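Local coordinates for type III secretion T3S chaperone (PDB 3K29), which is a coiled-coil, YscO-like protein that probably acts as a chaperone in the type III secretion apparatus of Chlamydia trachomatis, at residues R4-V18 with R118-W132. Numbering follows the deposited sequence.
Sequences RYPLEPVLSIKKDRV and RRKEEEKTRLHKEEW
Y5 lies against K129 and W132 just before helix 8-66 begins, and its ring is covered on both faces. K129 CA stands over the centre of one face, 3.7 Å from the ring centroid in a CH-pi contact, while the backbone N of L7 covers the opposite face. Further along K129, CB rests on the Y5 ring at CE2 and CD2; CG continues past CD2 and CG of the same ring; CD touches the Y5 ring and, in another direction, L11 CD2 at 3.6 Å. CE then skirts Y5 CB and E8 OE1, and NZ ends the chain in a salt bridge, 3.2 Å from E8 OE1, which it meets on the syn side, somewhat out of the carboxylate plane. Beyond Y5, W132 turns one indole face to the incoming chain: Y5 CA sits over its six-membered ring and P6 CD over the five-membered one, 3.5 Å from that centroid.

The two long helices, 8-66 and 70-160, form an antiparallel coiled-coil hairpin; the axes of 8-18 and 118-132 come within 8.8 Å, their directions 159° apart. Two side chains interlock here as knobs into holes: L11 among E122, T125, R126 and K129, and E122 among L11, K14, K15 and V18. With CG anti to the backbone N (chi1 -176°), L11 sends CD1 toward E122 and R126 and CD2 toward K129.

Near R17 a cluster of charged groups forms, beside V18 CG2, which packs on R118 and R119. R118 grips E121 side-on, its NE 2.8 Å from OE1, and the R17 guanidinium lies flat on that of R118, the planes 17° apart. E121, also in a long salt bridge with R17, probably offsets the paired positive charges together with E114, which bonds R118 NH1. One water links K14 NZ, R17 NH1 and E121 OE1; another joins the carbonyl oxygens of K14 and R118.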
loop_
_atom_site.group_PDB
_atom_site.type_symbol
_atom_site.label_atom_id
_atom_site.label_comp_id
_atom_site.label_asym_id
_atom_site.label_seq_id
_atom_site.Cartn_x
_atom_site.Cartn_y
_atom_site.Cartn_z
ATOM N N ARG A 4 17.889 -15.305 27.443
ATOM C CA ARG A 4 17.234 -14.422 26.491
ATOM C C ARG A 4 15.742 -14.764 26.388
ATOM O O ARG A 4 15.295 -15.805 26.873
ATOM C CB ARG A 4 17.892 -14.590 25.121
ATOM C CG ARG A 4 19.394 -14.793 25.163
ATOM C CD ARG A 4 20.136 -13.476 25.118
ATOM N NE ARG A 4 21.565 -13.696 24.932
ATOM C CZ ARG A 4 22.468 -12.734 24.752
ATOM N NH1 ARG A 4 22.101 -11.456 24.725
ATOM N NH2 ARG A 4 23.747 -13.059 24.598
ATOM N N TYR A 5 14.976 -13.902 25.733
ATOM C CA TYR A 5 13.542 -14.102 25.570
ATOM C C TYR A 5 13.234 -15.398 24.817
ATOM O O TYR A 5 13.777 -15.607 23.738
ATOM C CB TYR A 5 12.945 -12.905 24.825
ATOM C CG TYR A 5 11.469 -13.002 24.578
ATOM C CD1 TYR A 5 10.590 -13.352 25.597
ATOM C CD2 TYR A 5 10.944 -12.729 23.320
ATOM C CE1 TYR A 5 9.230 -13.443 25.370
ATOM C CE2 TYR A 5 9.585 -12.801 23.081
ATOM C CZ TYR A 5 8.734 -13.170 24.117
ATOM O OH TYR A 5 7.371 -13.250 23.883
ATOM N N PRO A 6 12.375 -16.276 25.383
ATOM C CA PRO A 6 12.153 -17.596 24.755
ATOM C C PRO A 6 11.566 -17.490 23.355
ATOM O O PRO A 6 11.745 -18.385 22.518
ATOM C CB PRO A 6 11.132 -18.243 25.696
ATOM C CG PRO A 6 11.451 -17.674 27.000
ATOM C CD PRO A 6 11.744 -16.219 26.715
ATOM N N LEU A 7 10.845 -16.402 23.109
ATOM C CA LEU A 7 10.174 -16.241 21.841
ATOM C C LEU A 7 10.894 -15.187 20.966
ATOM O O LEU A 7 10.317 -14.581 20.058
ATOM C CB LEU A 7 8.669 -15.966 22.041
ATOM C CG LEU A 7 7.785 -17.090 22.607
ATOM C CD1 LEU A 7 6.363 -16.570 22.751
ATOM C CD2 LEU A 7 7.783 -18.312 21.716
ATOM N N GLU A 8 12.186 -15.018 21.229
ATOM C CA GLU A 8 13.014 -14.169 20.389
ATOM C C GLU A 8 12.884 -14.526 18.888
ATOM O O GLU A 8 12.767 -13.625 18.051
ATOM C CB GLU A 8 14.471 -14.197 20.837
ATOM C CG GLU A 8 15.259 -13.047 20.267
ATOM C CD GLU A 8 14.732 -11.686 20.704
ATOM O OE1 GLU A 8 13.995 -11.594 21.714
ATOM O OE2 GLU A 8 15.072 -10.691 20.031
ATOM N N PRO A 9 12.905 -15.837 18.546
ATOM C CA PRO A 9 12.760 -16.175 17.124
ATOM C C PRO A 9 11.444 -15.695 16.472
ATOM O O PRO A 9 11.445 -15.361 15.285
ATOM C CB PRO A 9 12.851 -17.686 17.109
ATOM C CG PRO A 9 13.699 -18.024 18.366
ATOM C CD PRO A 9 13.202 -17.029 19.377
ATOM N N VAL A 10 10.348 -15.681 17.226
ATOM C CA VAL A 10 9.063 -15.184 16.732
ATOM C C VAL A 10 9.152 -13.648 16.563
ATOM O O VAL A 10 8.762 -13.118 15.529
ATOM C CB VAL A 10 7.913 -15.563 17.685
ATOM C CG1 VAL A 10 6.635 -14.822 17.328
ATOM C CG2 VAL A 10 7.686 -17.076 17.677
ATOM N N LEU A 11 9.714 -12.943 17.548
ATOM C CA LEU A 11 9.860 -11.498 17.422
ATOM C C LEU A 11 10.718 -11.114 16.192
ATOM O O LEU A 11 10.317 -10.254 15.381
ATOM C CB LEU A 11 10.422 -10.911 18.714
ATOM C CG LEU A 11 10.589 -9.391 18.883
ATOM C CD1 LEU A 11 9.248 -8.648 18.872
ATOM C CD2 LEU A 11 11.332 -9.133 20.181
ATOM N N SER A 12 11.865 -11.776 16.038
ATOM C CA SER A 12 12.758 -11.570 14.897
ATOM C C SER A 12 11.975 -11.696 13.594
ATOM O O SER A 12 11.998 -10.792 12.740
ATOM C CB SER A 12 13.891 -12.599 14.947
ATOM O OG SER A 12 15.031 -12.111 14.290
ATOM N N ILE A 13 11.220 -12.787 13.480
ATOM C CA ILE A 13 10.368 -13.020 12.311
ATOM C C ILE A 13 9.320 -11.923 12.071
ATOM O O ILE A 13 9.124 -11.515 10.937
ATOM C CB ILE A 13 9.712 -14.403 12.369
ATOM C CG1 ILE A 13 10.763 -15.472 12.049
ATOM C CG2 ILE A 13 8.470 -14.500 11.417
ATOM C CD1 ILE A 13 10.363 -16.847 12.473
ATOM N N LYS A 14 8.697 -11.438 13.137
ATOM C CA LYS A 14 7.615 -10.469 13.044
ATOM C C LYS A 14 8.138 -9.084 12.616
ATOM O O LYS A 14 7.441 -8.318 11.921
ATOM C CB LYS A 14 6.874 -10.395 14.362
ATOM C CG LYS A 14 5.949 -11.606 14.556
ATOM C CD LYS A 14 5.019 -11.358 15.724
ATOM C CE LYS A 14 3.624 -11.971 15.525
ATOM N NZ LYS A 14 3.560 -13.217 14.692
ATOM N N LYS A 15 9.374 -8.791 13.017
ATOM C CA LYS A 15 10.089 -7.620 12.537
ATOM C C LYS A 15 10.322 -7.748 11.028
ATOM O O LYS A 15 10.047 -6.800 10.277
ATOM C CB LYS A 15 11.390 -7.422 13.309
ATOM C CG LYS A 15 11.141 -6.953 14.752
ATOM C CD LYS A 15 12.419 -6.897 15.617
ATOM C CE LYS A 15 12.098 -6.170 16.914
ATOM N NZ LYS A 15 13.262 -5.717 17.735
ATOM N N ASP A 16 10.771 -8.927 10.583
ATOM C CA ASP A 16 10.955 -9.187 9.160
ATOM C C ASP A 16 9.677 -9.026 8.333
ATOM O O ASP A 16 9.739 -8.524 7.210
ATOM C CB ASP A 16 11.563 -10.566 8.924
ATOM C CG ASP A 16 13.043 -10.625 9.309
ATOM O OD1 ASP A 16 13.654 -9.551 9.586
ATOM O OD2 ASP A 16 13.604 -11.745 9.321
ATOM N N ARG A 17 8.543 -9.437 8.907
ATOM C CA ARG A 17 7.260 -9.404 8.227
ATOM C C ARG A 17 6.763 -7.995 8.019
ATOM O O ARG A 17 6.109 -7.725 6.995
ATOM C CB ARG A 17 6.210 -10.217 8.983
ATOM C CG ARG A 17 6.497 -11.683 9.007
ATOM C CD ARG A 17 5.234 -12.459 9.348
ATOM N NE ARG A 17 4.363 -12.578 8.182
ATOM C CZ ARG A 17 3.042 -12.730 8.256
ATOM N NH1 ARG A 17 2.440 -12.770 9.436
ATOM N NH2 ARG A 17 2.317 -12.846 7.159
ATOM N N VAL A 18 7.022 -7.128 9.005
ATOM C CA VAL A 18 6.851 -5.680 8.864
ATOM C C VAL A 18 7.755 -5.085 7.753
ATOM O O VAL A 18 7.256 -4.370 6.869
ATOM C CB VAL A 18 6.993 -4.949 10.213
ATOM C CG1 VAL A 18 7.044 -3.425 10.026
ATOM C CG2 VAL A 18 5.845 -5.359 11.135
ATOM N N ARG A 118 0.599 -6.439 10.337
ATOM C CA ARG A 118 1.947 -6.896 10.703
ATOM C C ARG A 118 2.498 -6.151 11.896
ATOM O O ARG A 118 3.170 -6.741 12.746
ATOM C CB ARG A 118 2.929 -6.838 9.518
ATOM C CG ARG A 118 2.528 -7.691 8.349
ATOM C CD ARG A 118 2.427 -9.202 8.656
ATOM N NE ARG A 118 1.107 -9.629 9.163
ATOM C CZ ARG A 118 -0.028 -9.695 8.444
ATOM N NH1 ARG A 118 -0.057 -9.367 7.152
ATOM N NH2 ARG A 118 -1.157 -10.093 9.022
ATOM N N ARG A 119 2.217 -4.860 11.949
ATOM C CA ARG A 119 2.753 -3.991 12.970
ATOM C C ARG A 119 2.066 -4.221 14.324
ATOM O O ARG A 119 2.714 -4.184 15.363
ATOM C CB ARG A 119 2.659 -2.530 12.505
ATOM C CG ARG A 119 3.598 -2.255 11.328
ATOM C CD ARG A 119 4.275 -0.907 11.405
ATOM N NE ARG A 119 3.671 0.050 10.489
ATOM C CZ ARG A 119 4.324 0.779 9.579
ATOM N NH1 ARG A 119 5.639 0.684 9.436
ATOM N NH2 ARG A 119 3.645 1.620 8.800
ATOM N N LYS A 120 0.741 -4.428 14.280
ATOM C CA LYS A 120 -0.078 -4.840 15.425
ATOM C C LYS A 120 0.459 -6.147 16.029
ATOM O O LYS A 120 0.739 -6.219 17.229
ATOM C CB LYS A 120 -1.517 -5.005 14.947
ATOM C CG LYS A 120 -2.560 -5.260 15.999
ATOM C CD LYS A 120 -3.887 -5.426 15.281
ATOM C CE LYS A 120 -4.693 -6.581 15.873
ATOM N NZ LYS A 120 -5.396 -6.226 17.161
ATOM N N GLU A 121 0.643 -7.157 15.183
ATOM C CA GLU A 121 1.157 -8.455 15.637
ATOM C C GLU A 121 2.565 -8.346 16.224
ATOM O O GLU A 121 2.832 -8.895 17.280
ATOM C CB GLU A 121 1.175 -9.485 14.507
ATOM C CG GLU A 121 -0.192 -9.899 13.990
ATOM C CD GLU A 121 -0.206 -10.210 12.496
ATOM O OE1 GLU A 121 0.878 -10.322 11.849
ATOM O OE2 GLU A 121 -1.333 -10.339 11.967
ATOM N N GLU A 122 3.454 -7.645 15.532
ATOM C CA GLU A 122 4.814 -7.469 16.014
ATOM C C GLU A 122 4.782 -6.778 17.382
ATOM O O GLU A 122 5.520 -7.155 18.312
ATOM C CB GLU A 122 5.642 -6.661 14.998
ATOM C CG GLU A 122 7.148 -6.501 15.362
ATOM C CD GLU A 122 7.442 -5.428 16.420
ATOM O OE1 GLU A 122 6.716 -4.400 16.510
ATOM O OE2 GLU A 122 8.426 -5.624 17.180
ATOM N N GLU A 123 3.929 -5.765 17.509
ATOM C CA GLU A 123 3.837 -5.061 18.765
ATOM C C GLU A 123 3.266 -5.918 19.904
ATOM O O GLU A 123 3.703 -5.793 21.042
ATOM C CB GLU A 123 3.033 -3.776 18.609
ATOM C CG GLU A 123 2.956 -2.992 19.896
ATOM C CD GLU A 123 4.267 -2.272 20.230
ATOM O OE1 GLU A 123 4.200 -1.328 21.031
ATOM O OE2 GLU A 123 5.352 -2.621 19.688
ATOM N N LYS A 124 2.285 -6.765 19.615
ATOM C CA LYS A 124 1.827 -7.736 20.610
ATOM C C LYS A 124 3.003 -8.589 21.141
ATOM O O LYS A 124 3.155 -8.734 22.345
ATOM C CB LYS A 124 0.711 -8.621 20.052
ATOM C CG LYS A 124 0.026 -9.559 21.086
ATOM C CD LYS A 124 -1.236 -10.215 20.488
ATOM C CE LYS A 124 -2.458 -9.280 20.552
ATOM N NZ LYS A 124 -3.275 -9.273 19.297
ATOM N N THR A 125 3.831 -9.130 20.240
ATOM C CA THR A 125 5.016 -9.904 20.640
ATOM C C THR A 125 6.068 -9.072 21.379
ATOM O O THR A 125 6.620 -9.558 22.366
ATOM C CB THR A 125 5.655 -10.687 19.458
ATOM O OG1 THR A 125 4.645 -11.513 18.876
ATOM C CG2 THR A 125 6.874 -11.585 19.939
ATOM N N ARG A 126 6.320 -7.840 20.919
ATOM C CA ARG A 126 7.251 -6.947 21.596
ATOM C C ARG A 126 6.778 -6.711 23.055
ATOM O O ARG A 126 7.567 -6.781 24.000
ATOM C CB ARG A 126 7.410 -5.628 20.816
ATOM C CG ARG A 126 8.619 -4.773 21.237
ATOM C CD ARG A 126 8.343 -3.270 21.125
ATOM N NE ARG A 126 7.134 -2.889 21.872
ATOM C CZ ARG A 126 7.079 -2.674 23.188
ATOM N NH1 ARG A 126 8.175 -2.781 23.940
ATOM N NH2 ARG A 126 5.922 -2.363 23.758
ATOM N N LEU A 127 5.480 -6.473 23.231
ATOM C CA LEU A 127 4.928 -6.251 24.553
ATOM C C LEU A 127 5.124 -7.483 25.440
ATOM O O LEU A 127 5.416 -7.354 26.644
ATOM C CB LEU A 127 3.451 -5.866 24.488
ATOM C CG LEU A 127 2.948 -5.228 25.799
ATOM C CD1 LEU A 127 3.567 -3.836 26.047
ATOM C CD2 LEU A 127 1.430 -5.153 25.847
ATOM N N HIS A 128 4.958 -8.671 24.859
ATOM C CA HIS A 128 5.137 -9.900 25.653
ATOM C C HIS A 128 6.595 -10.149 26.042
ATOM O O HIS A 128 6.849 -10.757 27.081
ATOM C CB HIS A 128 4.551 -11.146 24.980
ATOM C CG HIS A 128 3.072 -11.095 24.784
ATOM N ND1 HIS A 128 2.259 -10.216 25.465
ATOM C CD2 HIS A 128 2.256 -11.821 23.981
ATOM C CE1 HIS A 128 1.007 -10.394 25.085
ATOM N NE2 HIS A 128 0.976 -11.362 24.186
ATOM N N LYS A 129 7.538 -9.720 25.194
ATOM C CA LYS A 129 8.977 -9.742 25.514
ATOM C C LYS A 129 9.296 -8.809 26.675
ATOM O O LYS A 129 10.093 -9.131 27.571
ATOM C CB LYS A 129 9.810 -9.338 24.297
ATOM C CG LYS A 129 11.172 -8.868 24.664
ATOM C CD LYS A 129 12.153 -9.271 23.635
ATOM C CE LYS A 129 13.521 -8.894 24.090
ATOM N NZ LYS A 129 14.319 -8.682 22.874
ATOM N N GLU A 130 8.678 -7.634 26.631
ATOM C CA GLU A 130 8.806 -6.682 27.687
ATOM C C GLU A 130 8.299 -7.271 29.000
ATOM O O GLU A 130 8.967 -7.167 30.028
ATOM C CB GLU A 130 8.019 -5.431 27.340
ATOM C CG GLU A 130 8.476 -4.230 28.072
ATOM C CD GLU A 130 7.806 -2.986 27.532
ATOM O OE1 GLU A 130 8.524 -2.167 26.911
ATOM O OE2 GLU A 130 6.566 -2.849 27.704
ATOM N N GLU A 131 7.126 -7.898 28.959
ATOM C CA GLU A 131 6.529 -8.448 30.178
ATOM C C GLU A 131 7.232 -9.717 30.656
ATOM O O GLU A 131 7.281 -9.960 31.854
ATOM C CB GLU A 131 5.038 -8.694 30.013
ATOM C CG GLU A 131 4.257 -7.431 29.761
ATOM C CD GLU A 131 2.891 -7.716 29.216
ATOM O OE1 GLU A 131 2.683 -8.859 28.740
ATOM O OE2 GLU A 131 2.026 -6.798 29.258
ATOM N N TRP A 132 7.777 -10.510 29.734
ATOM C CA TRP A 132 8.604 -11.668 30.119
ATOM C C TRP A 132 9.857 -11.179 30.852
ATOM O O TRP A 132 10.197 -11.678 31.918
ATOM C CB TRP A 132 9.018 -12.503 28.907
ATOM C CG TRP A 132 10.171 -13.428 29.234
ATOM C CD1 TRP A 132 10.089 -14.698 29.740
ATOM C CD2 TRP A 132 11.580 -13.126 29.114
ATOM N NE1 TRP A 132 11.348 -15.198 29.955
ATOM C CE2 TRP A 132 12.284 -14.261 29.580
ATOM C CE3 TRP A 132 12.309 -12.000 28.659
ATOM C CZ2 TRP A 132 13.691 -14.325 29.583
ATOM C CZ3 TRP A 132 13.715 -12.034 28.688
ATOM C CH2 TRP A 132 14.389 -13.209 29.132
HETATM O O HOH W 1 4.652 -8.826 11.938
HETATM O O HOH W 2 3.427 -11.317 12.187
#